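Local coordinates for protein UDP-N-Acetylglucosamine 2-Epimerase (Thermus thermophilus, PDB 1V4V) that probably interconverts UDP-N-acetylglucosamine and UDP-N-acetylmannosamine by inverting the configuration at C2 of the sugar, working as a two-domain homodimeric enzyme, at residues L231-V237 with N256-P262; E59-L63 with R85-M90; T19-V24 with Q176-A181; A92-L96 with V361-L365; E307-I313 with A344-Y348. The contacts are given in a common frame with arbitrary orientation. Residues are numbered along the deposited sequence.

Contact 1: L231-V237 with N256-P262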
# COMPACT_ATOMS: atom_id res chain seq x y z
N LEU A 231 -31.82 -39.13 -20.64
CA LEU A 231 -31.07 -38.16 -19.85
C LEU A 231 -32.02 -37.45 -18.90
O LEU A 231 -33.19 -37.25 -19.22
CB LEU A 231 -30.42 -37.10 -20.74
CG LEU A 231 -29.48 -37.58 -21.85
CD1 LEU A 231 -28.88 -36.36 -22.55
CD2 LEU A 231 -28.39 -38.44 -21.26
N THR A 232 -31.52 -37.05 -17.74
CA THR A 232 -32.34 -36.32 -16.79
C THR A 232 -31.79 -34.91 -16.69
O THR A 232 -30.62 -34.72 -16.38
CB THR A 232 -32.33 -36.97 -15.42
OG1 THR A 232 -32.93 -38.27 -15.51
CG2 THR A 232 -33.12 -36.11 -14.42
N PHE A 233 -32.64 -33.93 -16.96
CA PHE A 233 -32.25 -32.52 -16.91
C PHE A 233 -32.61 -31.94 -15.55
O PHE A 233 -33.78 -31.85 -15.20
CB PHE A 233 -32.94 -31.76 -18.05
CG PHE A 233 -32.55 -32.24 -19.42
CD1 PHE A 233 -33.03 -33.45 -19.92
CD2 PHE A 233 -31.63 -31.52 -20.19
CE1 PHE A 233 -32.61 -33.94 -21.15
CE2 PHE A 233 -31.19 -32.00 -21.42
CZ PHE A 233 -31.68 -33.22 -21.91
N VAL A 234 -31.58 -31.56 -14.80
CA VAL A 234 -31.77 -31.01 -13.46
C VAL A 234 -31.59 -29.51 -13.47
O VAL A 234 -30.52 -28.99 -13.80
CB VAL A 234 -30.79 -31.66 -12.47
CG1 VAL A 234 -31.09 -31.19 -11.05
CG2 VAL A 234 -30.90 -33.18 -12.57
N TYR A 235 -32.65 -28.81 -13.08
CA TYR A 235 -32.70 -27.36 -13.10
C TYR A 235 -33.07 -26.69 -11.77
O TYR A 235 -34.24 -26.65 -11.40
CB TYR A 235 -33.70 -26.97 -14.19
CG TYR A 235 -33.93 -25.49 -14.46
CD1 TYR A 235 -33.15 -24.51 -13.88
CD2 TYR A 235 -34.94 -25.10 -15.35
CE1 TYR A 235 -33.35 -23.15 -14.17
CE2 TYR A 235 -35.15 -23.75 -15.65
CZ TYR A 235 -34.36 -22.79 -15.06
OH TYR A 235 -34.56 -21.47 -15.38
N PRO A 236 -32.07 -26.18 -11.03
CA PRO A 236 -32.35 -25.50 -9.76
C PRO A 236 -32.84 -24.12 -10.17
O PRO A 236 -32.04 -23.27 -10.58
CB PRO A 236 -30.98 -25.45 -9.08
CG PRO A 236 -30.22 -26.58 -9.72
CD PRO A 236 -30.63 -26.46 -11.16
N VAL A 237 -34.15 -23.89 -10.10
CA VAL A 237 -34.72 -22.61 -10.52
C VAL A 237 -34.65 -21.51 -9.47
O VAL A 237 -35.03 -21.72 -8.32
CB VAL A 237 -36.19 -22.79 -10.94
CG1 VAL A 237 -36.71 -21.53 -11.61
CG2 VAL A 237 -36.32 -23.99 -11.86
N ASN A 256 -38.62 -36.04 -17.86
CA ASN A 256 -37.21 -36.08 -17.48
C ASN A 256 -36.56 -34.75 -17.07
O ASN A 256 -35.34 -34.59 -17.16
CB ASN A 256 -36.39 -36.77 -18.57
CG ASN A 256 -36.51 -36.10 -19.92
OD1 ASN A 256 -37.51 -35.43 -20.20
ND2 ASN A 256 -35.51 -36.29 -20.77
N PHE A 257 -37.38 -33.81 -16.64
CA PHE A 257 -36.87 -32.54 -16.14
C PHE A 257 -37.17 -32.55 -14.64
O PHE A 257 -38.27 -32.91 -14.21
CB PHE A 257 -37.58 -31.35 -16.78
CG PHE A 257 -36.65 -30.42 -17.53
CD1 PHE A 257 -36.55 -30.49 -18.92
CD2 PHE A 257 -35.87 -29.49 -16.84
CE1 PHE A 257 -35.68 -29.64 -19.61
CE2 PHE A 257 -35.00 -28.64 -17.53
CZ PHE A 257 -34.90 -28.72 -18.92
N VAL A 258 -36.18 -32.18 -13.84
CA VAL A 258 -36.34 -32.10 -12.40
C VAL A 258 -36.11 -30.66 -11.99
O VAL A 258 -35.00 -30.14 -12.14
CB VAL A 258 -35.33 -32.99 -11.64
CG1 VAL A 258 -35.49 -32.80 -10.14
CG2 VAL A 258 -35.54 -34.46 -12.01
N LEU A 259 -37.15 -30.00 -11.48
CA LEU A 259 -37.01 -28.62 -11.04
C LEU A 259 -36.76 -28.58 -9.54
O LEU A 259 -37.51 -29.16 -8.75
CB LEU A 259 -38.26 -27.82 -11.39
CG LEU A 259 -38.73 -27.88 -12.85
CD1 LEU A 259 -39.84 -26.86 -13.06
CD2 LEU A 259 -37.57 -27.60 -13.79
N LEU A 260 -35.68 -27.91 -9.15
CA LEU A 260 -35.31 -27.80 -7.74
C LEU A 260 -35.18 -26.35 -7.32
O LEU A 260 -35.20 -25.44 -8.15
CB LEU A 260 -33.98 -28.50 -7.50
CG LEU A 260 -33.86 -29.97 -7.91
CD1 LEU A 260 -32.43 -30.45 -7.71
CD2 LEU A 260 -34.83 -30.81 -7.09
N ASP A 261 -35.06 -26.14 -6.01
CA ASP A 261 -34.87 -24.81 -5.46
C ASP A 261 -33.36 -24.60 -5.52
O ASP A 261 -32.60 -25.56 -5.64
CB ASP A 261 -35.35 -24.74 -4.01
CG ASP A 261 -36.86 -24.62 -3.89
OD1 ASP A 261 -37.38 -24.78 -2.77
OD2 ASP A 261 -37.53 -24.37 -4.91
N PRO A 262 -32.90 -23.34 -5.44
CA PRO A 262 -31.46 -23.06 -5.49
C PRO A 262 -30.65 -23.96 -4.55
O PRO A 262 -31.03 -24.18 -3.40
CB PRO A 262 -31.40 -21.59 -5.10
CG PRO A 262 -32.65 -21.05 -5.73
CD PRO A 262 -33.68 -22.10 -5.37
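Start at Leu231, just ahead of the strand: its O takes a hydrogen bond from Asn256 ND2 (3.0 Å), and the same amide group also reaches Ala225 O at the end of helix 214-227. Thr232 sets its CG2 against Val258 CG2 (3.8 Å), while its backbone pairs with Pro199 and Val201, at the start of the neighbouring strand. At Phe233 the parallel ladder begins: Phe233 N donates to Asn256 O (2.8 Å) and Phe233 O accepts from Val258 N (2.8 Å). Phe233 CB sits squarely over the Phe257 ring, 3.6 Å from its centroid, a CH-pi contact; the two rings are slid apart and barely overlap. Val234 lies on the other face, with CG1 3.7 Å from Leu260 CD1. Tyr235 repeats the pattern, its N bonding Val258 O (2.9 Å) and its O taking Leu260 N (3.0 Å), with CB against Leu259 CD2 (3.9 Å). Pro236, which has no amide hydrogen, makes a CA-H...O contact to Leu260 O (Pro236 CA to Leu260 O 3.3 Å), and Val237 N closes the ladder on that same oxygen (2.7 Å). The pair belongs to the right-handed beta-alpha-beta unit running through helix 241-251, in the second Rossmann-like domain of the GT-B fold. Regular main-chain bonding sets the register; the Phe233, Tyr235, Phe257 and Leu259 face is greasy, as suits a sheet face packed under helices.

Contact 2: E59-L63 with R85-M90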
# COMPACT_ATOMS: atom_id res chain seq x y z
N GLU A 59 -12.45 -21.73 12.54
CA GLU A 59 -11.60 -20.55 12.74
C GLU A 59 -10.92 -20.68 14.09
O GLU A 59 -11.39 -21.38 14.98
CB GLU A 59 -12.42 -19.25 12.68
CG GLU A 59 -12.96 -18.72 14.00
CD GLU A 59 -14.26 -19.37 14.41
OE1 GLU A 59 -14.88 -18.88 15.38
OE2 GLU A 59 -14.66 -20.35 13.76
N ASP A 60 -9.79 -19.99 14.24
CA ASP A 60 -9.03 -20.02 15.48
C ASP A 60 -9.26 -18.77 16.32
O ASP A 60 -9.16 -18.82 17.55
CB ASP A 60 -7.54 -20.16 15.16
CG ASP A 60 -7.22 -21.51 14.55
OD1 ASP A 60 -7.18 -22.51 15.30
OD2 ASP A 60 -7.00 -21.58 13.32
N ARG A 61 -9.58 -17.66 15.66
CA ARG A 61 -9.81 -16.41 16.36
C ARG A 61 -10.67 -15.48 15.51
O ARG A 61 -10.75 -15.64 14.30
CB ARG A 61 -8.46 -15.75 16.68
CG ARG A 61 -8.55 -14.48 17.51
CD ARG A 61 -7.25 -14.25 18.28
NE ARG A 61 -7.21 -12.95 18.94
CZ ARG A 61 -6.34 -12.63 19.89
NH1 ARG A 61 -5.45 -13.51 20.30
NH2 ARG A 61 -6.36 -11.41 20.43
N ASN A 62 -11.34 -14.53 16.16
CA ASN A 62 -12.20 -13.58 15.47
C ASN A 62 -11.93 -12.17 15.96
O ASN A 62 -11.68 -11.96 17.15
CB ASN A 62 -13.68 -13.89 15.74
CG ASN A 62 -14.06 -15.31 15.36
OD1 ASN A 62 -13.65 -16.27 16.01
ND2 ASN A 62 -14.87 -15.44 14.31
N LEU A 63 -11.98 -11.19 15.06
CA LEU A 63 -11.79 -9.81 15.46
C LEU A 63 -13.16 -9.31 15.90
O LEU A 63 -14.18 -9.89 15.54
CB LEU A 63 -11.27 -8.96 14.30
CG LEU A 63 -9.88 -9.30 13.77
CD1 LEU A 63 -9.46 -8.25 12.73
CD2 LEU A 63 -8.88 -9.33 14.92
N ARG A 85 -2.62 -7.18 17.54
CA ARG A 85 -2.57 -7.96 18.77
C ARG A 85 -2.91 -9.42 18.52
O ARG A 85 -2.26 -10.33 19.05
CB ARG A 85 -3.52 -7.38 19.82
CG ARG A 85 -3.50 -8.14 21.15
CD ARG A 85 -4.17 -7.37 22.28
NE ARG A 85 -5.54 -6.97 21.96
CZ ARG A 85 -5.88 -5.79 21.45
NH1 ARG A 85 -4.95 -4.87 21.21
NH2 ARG A 85 -7.15 -5.52 21.19
N ALA A 86 -3.93 -9.66 17.70
CA ALA A 86 -4.34 -11.02 17.38
C ALA A 86 -3.24 -11.79 16.66
O ALA A 86 -2.99 -12.96 16.96
CB ALA A 86 -5.62 -11.01 16.53
N LEU A 87 -2.57 -11.15 15.70
CA LEU A 87 -1.52 -11.83 14.96
C LEU A 87 -0.32 -12.14 15.84
O LEU A 87 0.33 -13.17 15.67
CB LEU A 87 -1.09 -10.98 13.76
CG LEU A 87 -2.20 -10.75 12.72
CD1 LEU A 87 -1.70 -9.84 11.62
CD2 LEU A 87 -2.66 -12.10 12.15
N LYS A 88 -0.03 -11.25 16.78
CA LYS A 88 1.10 -11.43 17.68
C LYS A 88 0.79 -12.53 18.70
O LYS A 88 1.63 -13.39 18.96
CB LYS A 88 1.39 -10.11 18.40
CG LYS A 88 2.72 -10.06 19.13
CD LYS A 88 2.91 -8.71 19.81
CE LYS A 88 4.23 -8.64 20.56
NZ LYS A 88 4.38 -7.35 21.30
N GLU A 89 -0.42 -12.50 19.25
CA GLU A 89 -0.83 -13.49 20.24
C GLU A 89 -0.99 -14.89 19.63
O GLU A 89 -0.84 -15.89 20.33
CB GLU A 89 -2.14 -13.06 20.91
CG GLU A 89 -1.99 -11.81 21.77
CD GLU A 89 -3.28 -11.40 22.47
OE1 GLU A 89 -3.26 -10.41 23.23
OE2 GLU A 89 -4.31 -12.07 22.26
N MSE A 90 -1.31 -14.94 18.34
CA MSE A 90 -1.46 -16.22 17.65
C MSE A 90 -0.09 -16.76 17.25
O MSE A 90 0.02 -17.89 16.77
CB MSE A 90 -2.34 -16.06 16.40
CG MSE A 90 -3.79 -15.75 16.69
SE MSE A 90 -4.75 -15.19 15.08
CE MSE A 90 -5.42 -16.92 14.52
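This is the edge of the N-terminal Rossmann-like sheet: the short outermost strand 61-62 meets the last turn of helix 72-89, which carries the chain back from that edge to strand 94-98. One salt bridge joins the two segments. Arg61, stretched out with t rotamers along its chain, gives both NH1 (2.7 Å) and NH2 (2.8 Å) to a single oxygen, Glu89 OE2, which lies at the edge of the guanidinium, near its plane. Strand 34-40 serves other polar groups: Asp60 OD2 accepts from Val38 N, and the backbone of Arg61 pairs with Val38 and Leu40. Glu59 OE1 forms a salt bridge with Arg49 NE of helix 45-53. On the helix, Glu89 N and Met90 N donate to Arg85 O and Ala86 O (2.9 Å each). Beneath the ion pair the contact is apolar. The selenomethionine Met90 lays its CE 3.9 Å from both Asp60 CB and Arg61 CB, Leu63 CD2 comes to 4.0 Å from Ala86 CB, and Ala86 CB lies over one face of the guanidinium, 3.5 Å from Arg61 NE.

Contact 3: T19-V24 with Q176-A181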
# COMPACT_ATOMS: atom_id res chain seq x y z
N THR A 19 -13.99 -19.05 0.60
CA THR A 19 -14.00 -20.05 -0.47
C THR A 19 -12.68 -20.12 -1.21
O THR A 19 -12.17 -21.20 -1.47
CB THR A 19 -15.13 -19.74 -1.49
OG1 THR A 19 -16.40 -19.83 -0.83
CG2 THR A 19 -15.08 -20.73 -2.64
N LYS A 20 -12.12 -18.96 -1.55
CA LYS A 20 -10.86 -18.92 -2.28
C LYS A 20 -9.66 -19.25 -1.40
O LYS A 20 -8.61 -19.65 -1.90
CB LYS A 20 -10.67 -17.55 -2.93
CG LYS A 20 -11.72 -17.24 -4.00
CD LYS A 20 -11.45 -15.89 -4.64
CE LYS A 20 -12.51 -15.55 -5.68
NZ LYS A 20 -12.56 -16.57 -6.77
N MSE A 21 -9.82 -19.11 -0.08
CA MSE A 21 -8.72 -19.39 0.84
C MSE A 21 -8.69 -20.83 1.35
O MSE A 21 -7.63 -21.35 1.71
CB MSE A 21 -8.77 -18.42 2.02
CG MSE A 21 -8.42 -16.99 1.64
SE MSE A 21 -6.58 -16.76 1.08
CE MSE A 21 -6.03 -15.52 2.46
N ALA A 22 -9.86 -21.48 1.38
CA ALA A 22 -9.96 -22.86 1.85
C ALA A 22 -8.93 -23.79 1.20
O ALA A 22 -8.27 -24.58 1.89
CB ALA A 22 -11.38 -23.40 1.61
N PRO A 23 -8.77 -23.71 -0.13
CA PRO A 23 -7.79 -24.57 -0.81
C PRO A 23 -6.37 -24.33 -0.31
O PRO A 23 -5.55 -25.26 -0.25
CB PRO A 23 -7.95 -24.18 -2.28
CG PRO A 23 -9.38 -23.75 -2.37
CD PRO A 23 -9.57 -22.95 -1.11
N VAL A 24 -6.07 -23.08 0.03
CA VAL A 24 -4.75 -22.71 0.54
C VAL A 24 -4.56 -23.30 1.93
O VAL A 24 -3.53 -23.90 2.24
CB VAL A 24 -4.59 -21.18 0.60
CG1 VAL A 24 -3.22 -20.81 1.18
CG2 VAL A 24 -4.76 -20.58 -0.79
N GLN A 176 -5.89 -19.31 -10.57
CA GLN A 176 -6.89 -19.00 -9.55
C GLN A 176 -7.20 -20.12 -8.56
O GLN A 176 -7.47 -21.26 -8.95
CB GLN A 176 -8.18 -18.54 -10.22
CG GLN A 176 -8.01 -17.32 -11.11
CD GLN A 176 -9.33 -16.67 -11.46
OE1 GLN A 176 -9.46 -16.01 -12.50
NE2 GLN A 176 -10.33 -16.83 -10.59
N THR A 177 -7.17 -19.79 -7.27
CA THR A 177 -7.48 -20.80 -6.26
C THR A 177 -8.97 -21.14 -6.35
O THR A 177 -9.41 -22.17 -5.83
CB THR A 177 -7.16 -20.31 -4.83
OG1 THR A 177 -7.96 -19.16 -4.51
CG2 THR A 177 -5.68 -19.95 -4.71
N GLY A 178 -9.73 -20.27 -7.01
CA GLY A 178 -11.15 -20.51 -7.17
C GLY A 178 -11.41 -21.84 -7.86
O GLY A 178 -12.42 -22.51 -7.59
N VAL A 179 -10.51 -22.22 -8.75
CA VAL A 179 -10.63 -23.50 -9.46
C VAL A 179 -10.54 -24.63 -8.45
O VAL A 179 -11.38 -25.54 -8.43
CB VAL A 179 -9.50 -23.65 -10.51
CG1 VAL A 179 -9.64 -25.00 -11.23
CG2 VAL A 179 -9.57 -22.51 -11.50
N ASP A 180 -9.51 -24.58 -7.59
CA ASP A 180 -9.31 -25.59 -6.55
C ASP A 180 -10.57 -25.69 -5.69
O ASP A 180 -11.00 -26.79 -5.32
CB ASP A 180 -8.16 -25.19 -5.62
CG ASP A 180 -6.85 -24.96 -6.34
OD1 ASP A 180 -6.84 -24.27 -7.38
OD2 ASP A 180 -5.81 -25.46 -5.85
N ALA A 181 -11.14 -24.54 -5.36
CA ALA A 181 -12.33 -24.47 -4.51
C ALA A 181 -13.53 -25.23 -5.06
O ALA A 181 -14.23 -25.92 -4.31
CB ALA A 181 -12.70 -23.02 -4.26
O HOH W 1 -9.76 -17.42 -7.71
O HOH W 2 -12.72 -16.13 -9.58
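Two helices of the GT-B framework cross here at nearly a right angle; the short segments 19-24 and 177-181 make 83°, their axes 7.6 Å apart. The first belongs to helix 15-29, which follows the first strand of the N-terminal domain; the second opens helix 177-188, which follows that domain's last strand and leads toward the second domain. Gln176 works through water: one water takes Gln176 NE2 (3.0 Å), Lys20 NZ (3.1 Å) and Gly178 N (2.9 Å), another Gln176 NE2 (2.7 Å) and Lys20 NZ (2.8 Å). Thr177 makes the one direct hydrogen bond, OG1 giving its proton to Lys20 O at 2.7 Å. In a regular helix Lys20 O would accept from Val24 N; that N instead bonds Met21 O weakly (2.9 Å), and Pro23 has no N-H, so the helix is kinked here. Gly178, with no side chain, sets its CA 4.2 Å from Lys20 NZ. Asp180 packs CB on Pro23 CB (3.5 Å), while its carboxylate turns to the backbone of Gly354 in helix 353-364. Ala181 fits into the crossing, its CB 3.7 Å from Thr19 CG2, 3.9 Å from Pro23 CG and only 3.4 Å from Thr19 O.

Contact 4: A92-L96 with V361-L365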
# COMPACT_ATOMS: atom_id res chain seq x y z
N ALA A 92 1.91 -15.72 14.79
CA ALA A 92 2.06 -15.81 13.34
C ALA A 92 3.47 -15.58 12.82
O ALA A 92 4.13 -14.61 13.19
CB ALA A 92 1.09 -14.83 12.65
N ASP A 93 3.92 -16.48 11.95
CA ASP A 93 5.23 -16.37 11.32
C ASP A 93 5.04 -15.88 9.89
O ASP A 93 5.99 -15.47 9.22
CB ASP A 93 5.94 -17.73 11.30
CG ASP A 93 6.37 -18.18 12.68
OD1 ASP A 93 5.71 -19.06 13.26
OD2 ASP A 93 7.38 -17.63 13.18
N TYR A 94 3.79 -15.92 9.44
CA TYR A 94 3.45 -15.47 8.09
C TYR A 94 1.95 -15.20 8.07
O TYR A 94 1.18 -15.86 8.75
CB TYR A 94 3.81 -16.55 7.06
CG TYR A 94 4.16 -16.01 5.70
CD1 TYR A 94 3.16 -15.64 4.79
CD2 TYR A 94 5.49 -15.80 5.33
CE1 TYR A 94 3.49 -15.08 3.55
CE2 TYR A 94 5.82 -15.25 4.11
CZ TYR A 94 4.83 -14.89 3.23
OH TYR A 94 5.18 -14.32 2.03
N VAL A 95 1.56 -14.20 7.28
CA VAL A 95 0.15 -13.85 7.18
C VAL A 95 -0.28 -13.83 5.72
O VAL A 95 0.42 -13.30 4.86
CB VAL A 95 -0.13 -12.45 7.78
CG1 VAL A 95 -1.62 -12.13 7.67
CG2 VAL A 95 0.30 -12.42 9.24
N LEU A 96 -1.44 -14.41 5.44
CA LEU A 96 -1.97 -14.43 4.09
C LEU A 96 -3.28 -13.66 4.07
O LEU A 96 -4.14 -13.87 4.93
CB LEU A 96 -2.21 -15.87 3.61
CG LEU A 96 -0.99 -16.77 3.39
CD1 LEU A 96 -1.45 -18.15 2.94
CD2 LEU A 96 -0.08 -16.16 2.34
N VAL A 361 4.73 -20.09 0.34
CA VAL A 361 4.90 -19.68 1.73
C VAL A 361 6.00 -20.52 2.40
O VAL A 361 6.88 -19.99 3.07
CB VAL A 361 3.57 -19.84 2.52
CG1 VAL A 361 3.80 -19.58 3.99
CG2 VAL A 361 2.53 -18.87 1.96
N ALA A 362 5.94 -21.83 2.19
CA ALA A 362 6.92 -22.75 2.75
C ALA A 362 8.32 -22.32 2.31
O ALA A 362 9.27 -22.35 3.10
CB ALA A 362 6.64 -24.17 2.30
N TRP A 363 8.44 -21.92 1.05
CA TRP A 363 9.70 -21.47 0.49
C TRP A 363 10.21 -20.22 1.20
O TRP A 363 11.39 -20.11 1.52
CB TRP A 363 9.53 -21.20 -1.01
CG TRP A 363 10.67 -20.45 -1.63
CD1 TRP A 363 11.99 -20.83 -1.65
CD2 TRP A 363 10.60 -19.21 -2.32
NE1 TRP A 363 12.73 -19.89 -2.32
CE2 TRP A 363 11.91 -18.89 -2.75
CE3 TRP A 363 9.55 -18.33 -2.63
CZ2 TRP A 363 12.20 -17.72 -3.46
CZ3 TRP A 363 9.84 -17.17 -3.35
CH2 TRP A 363 11.16 -16.88 -3.76
N ARG A 364 9.31 -19.27 1.44
CA ARG A 364 9.68 -18.04 2.13
C ARG A 364 10.12 -18.33 3.56
O ARG A 364 10.97 -17.63 4.10
CB ARG A 364 8.50 -17.06 2.16
CG ARG A 364 8.26 -16.32 0.86
CD ARG A 364 9.54 -15.66 0.39
NE ARG A 364 9.29 -14.42 -0.33
CZ ARG A 364 10.21 -13.77 -1.05
NH1 ARG A 364 11.43 -14.26 -1.14
NH2 ARG A 364 9.89 -12.64 -1.67
N LEU A 365 9.52 -19.36 4.15
CA LEU A 365 9.85 -19.74 5.52
C LEU A 365 11.01 -20.74 5.57
O LEU A 365 11.33 -21.28 6.63
CB LEU A 365 8.62 -20.34 6.20
CG LEU A 365 7.43 -19.40 6.42
CD1 LEU A 365 6.24 -20.17 6.95
CD2 LEU A 365 7.82 -18.29 7.39
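The Tyr94 ring is the big bump on the strand side, and the last turn of the helix lies over one side of the ring. Val361 CG1 presses on the ring face, 4.2 Å from its centroid in a CH-pi contact, while Arg364 CB reaches Tyr94 CE2 at 3.8 Å and Leu365 CD2 comes to 4.0 Å from Tyr94 CD2. Val361 CG2 lies 3.8 Å from Leu96 CD2, so the valine spans Tyr94 and Leu96, the two strand residues whose side chains rise on this face. This helix, 353-364, is the carboxy-terminal one that crosses back from the second domain to pack on the N-terminal Rossmann-like sheet, a hallmark of the GT-B fold. The polar tips lie beyond the packing: Tyr94 OH bonds Asp148, and the Arg364 guanidinium pairs with Asp148 and Glu169. At the N-terminal end of 92-96, where the helix has just ended, Leu365 CD2 packs beside the Tyr94 ring and against Asp93, 3.8 Å from Asp93 O and 4.4 Å from Asp93 CB.

Contact 5: E307-I313 with A344-Y348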
# COMPACT_ATOMS: atom_id res chain seq x y z
N GLU A 307 -11.67 -15.53 -22.98
CA GLU A 307 -10.80 -16.63 -22.56
C GLU A 307 -11.47 -17.99 -22.73
O GLU A 307 -10.93 -18.88 -23.38
CB GLU A 307 -10.37 -16.47 -21.10
CG GLU A 307 -10.01 -15.06 -20.69
CD GLU A 307 -11.23 -14.21 -20.42
OE1 GLU A 307 -12.05 -14.62 -19.55
OE2 GLU A 307 -11.39 -13.16 -21.06
N GLY A 308 -12.64 -18.15 -22.13
CA GLY A 308 -13.37 -19.41 -22.20
C GLY A 308 -13.64 -19.90 -23.61
O GLY A 308 -13.36 -21.04 -23.95
N LEU A 309 -14.22 -19.03 -24.44
CA LEU A 309 -14.52 -19.38 -25.82
C LEU A 309 -13.23 -19.76 -26.54
O LEU A 309 -13.17 -20.78 -27.24
CB LEU A 309 -15.18 -18.20 -26.53
CG LEU A 309 -15.76 -18.46 -27.92
CD1 LEU A 309 -16.85 -19.52 -27.84
CD2 LEU A 309 -16.33 -17.17 -28.49
N LYS A 310 -12.20 -18.95 -26.35
CA LYS A 310 -10.90 -19.20 -26.98
C LYS A 310 -10.31 -20.53 -26.54
O LYS A 310 -9.74 -21.27 -27.35
CB LYS A 310 -9.94 -18.06 -26.63
CG LYS A 310 -8.52 -18.26 -27.15
CD LYS A 310 -7.59 -17.16 -26.65
CE LYS A 310 -6.15 -17.43 -27.04
NZ LYS A 310 -5.22 -16.38 -26.51
N ALA A 311 -10.44 -20.85 -25.25
CA ALA A 311 -9.90 -22.10 -24.72
C ALA A 311 -10.70 -23.33 -25.16
O ALA A 311 -10.21 -24.45 -25.06
CB ALA A 311 -9.85 -22.03 -23.19
N GLY A 312 -11.92 -23.11 -25.63
CA GLY A 312 -12.75 -24.23 -26.08
C GLY A 312 -13.42 -24.98 -24.94
O GLY A 312 -13.69 -26.18 -25.05
N ILE A 313 -13.70 -24.28 -23.85
CA ILE A 313 -14.34 -24.89 -22.69
C ILE A 313 -15.85 -24.67 -22.70
O ILE A 313 -16.58 -25.25 -21.91
CB ILE A 313 -13.75 -24.32 -21.38
CG1 ILE A 313 -13.89 -22.79 -21.37
CG2 ILE A 313 -12.29 -24.71 -21.24
CD1 ILE A 313 -13.38 -22.14 -20.09
N ALA A 344 -10.06 -29.78 -22.62
CA ALA A 344 -9.48 -28.46 -22.88
C ALA A 344 -8.76 -27.92 -21.65
O ALA A 344 -9.20 -28.12 -20.52
CB ALA A 344 -10.56 -27.49 -23.32
N LYS A 345 -7.64 -27.24 -21.87
CA LYS A 345 -6.87 -26.67 -20.77
C LYS A 345 -7.68 -25.53 -20.15
O LYS A 345 -8.14 -24.64 -20.86
CB LYS A 345 -5.53 -26.13 -21.29
CG LYS A 345 -4.70 -25.43 -20.23
CD LYS A 345 -3.49 -24.74 -20.84
CE LYS A 345 -2.76 -23.90 -19.80
NZ LYS A 345 -2.31 -24.71 -18.64
N ASN A 346 -7.85 -25.56 -18.84
CA ASN A 346 -8.60 -24.51 -18.15
C ASN A 346 -7.74 -23.25 -18.18
O ASN A 346 -6.64 -23.23 -17.64
CB ASN A 346 -8.86 -24.91 -16.69
CG ASN A 346 -9.71 -23.90 -15.96
OD1 ASN A 346 -9.45 -22.70 -16.02
ND2 ASN A 346 -10.74 -24.38 -15.26
N PRO A 347 -8.24 -22.17 -18.81
CA PRO A 347 -7.49 -20.91 -18.91
C PRO A 347 -7.43 -20.11 -17.62
O PRO A 347 -6.81 -19.05 -17.58
CB PRO A 347 -8.25 -20.17 -20.01
CG PRO A 347 -9.67 -20.54 -19.69
CD PRO A 347 -9.57 -22.04 -19.43
N TYR A 348 -8.07 -20.60 -16.56
CA TYR A 348 -8.08 -19.90 -15.28
C TYR A 348 -7.13 -20.48 -14.24
O TYR A 348 -6.67 -19.78 -13.35
CB TYR A 348 -9.50 -19.90 -14.70
CG TYR A 348 -10.56 -19.49 -15.69
CD1 TYR A 348 -10.64 -18.18 -16.17
CD2 TYR A 348 -11.49 -20.42 -16.16
CE1 TYR A 348 -11.62 -17.81 -17.10
CE2 TYR A 348 -12.46 -20.06 -17.09
CZ TYR A 348 -12.52 -18.76 -17.56
OH TYR A 348 -13.48 -18.42 -18.48
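Here a short helix and the turn that ends it pack, largely through apolar side chains, against the irregular loop between helices 335-343 and 353-364, on the second domain. Ile313 does much of the work. Its CG2 lies 3.9 Å from Ala344 CB, and its CD1 touches both Pro347 CD (3.9 Å) and Tyr348 CE2 (3.8 Å), so one side chain links the two ends of 344-348. Next to it, Ala311 CB meets Pro347 CD at 3.8 Å, and Ala344 CB comes within 3.5 Å of Ala311 O. The tyrosine runs on past the isoleucine towards the helix: Glu307 OE1 sits at the edge of its ring, 4.0 Å from Tyr348 CE1, and Tyr348 OH is 3.8 Å from Gly308 N, close packing against a position with no side chain. Gln286 and Glu287 of helix 283-291 also touch Tyr348. Two local motifs shape the surfaces. Gly312, with positive phi, ends the helix in a Schellman motif: Ile313 N bonds Gly308 O (3.3 Å) and Gly312 N bonds Leu309 O (3.1 Å), which turns Ile313 onto the loop. Across from it Asn346 OD1 takes Tyr348 N (2.6 Å) in an Asx turn. The loop is the approach to the C-terminal helix that, as in GT-B proteins generally, crosses back to the N-terminal domain.

The five contacts follow the two-domain GT-B layout. Contacts 2 and 4 share the N-terminal sheet and touch, Leu87 O lying 3.1 Å from Ala92 N, while contact 1 is on the far side of the chain, its centre about 44 Å from that of contact 2. Contact 3 sits near the middle: Val24 CG1 packs on Leu96 CD1 of contact 4 (3.6 Å), and Gln176 N lies 2.9 Å from Tyr348 O of contact 5, probably a hydrogen bond. A glycerol comes within about 4 Å of Gly178 and a glycerol within about 3 Å of Tyr348 (nearest atoms), probably from the crystallisation liquor; in GT-B enzymes the active site lies in the cleft between the domains.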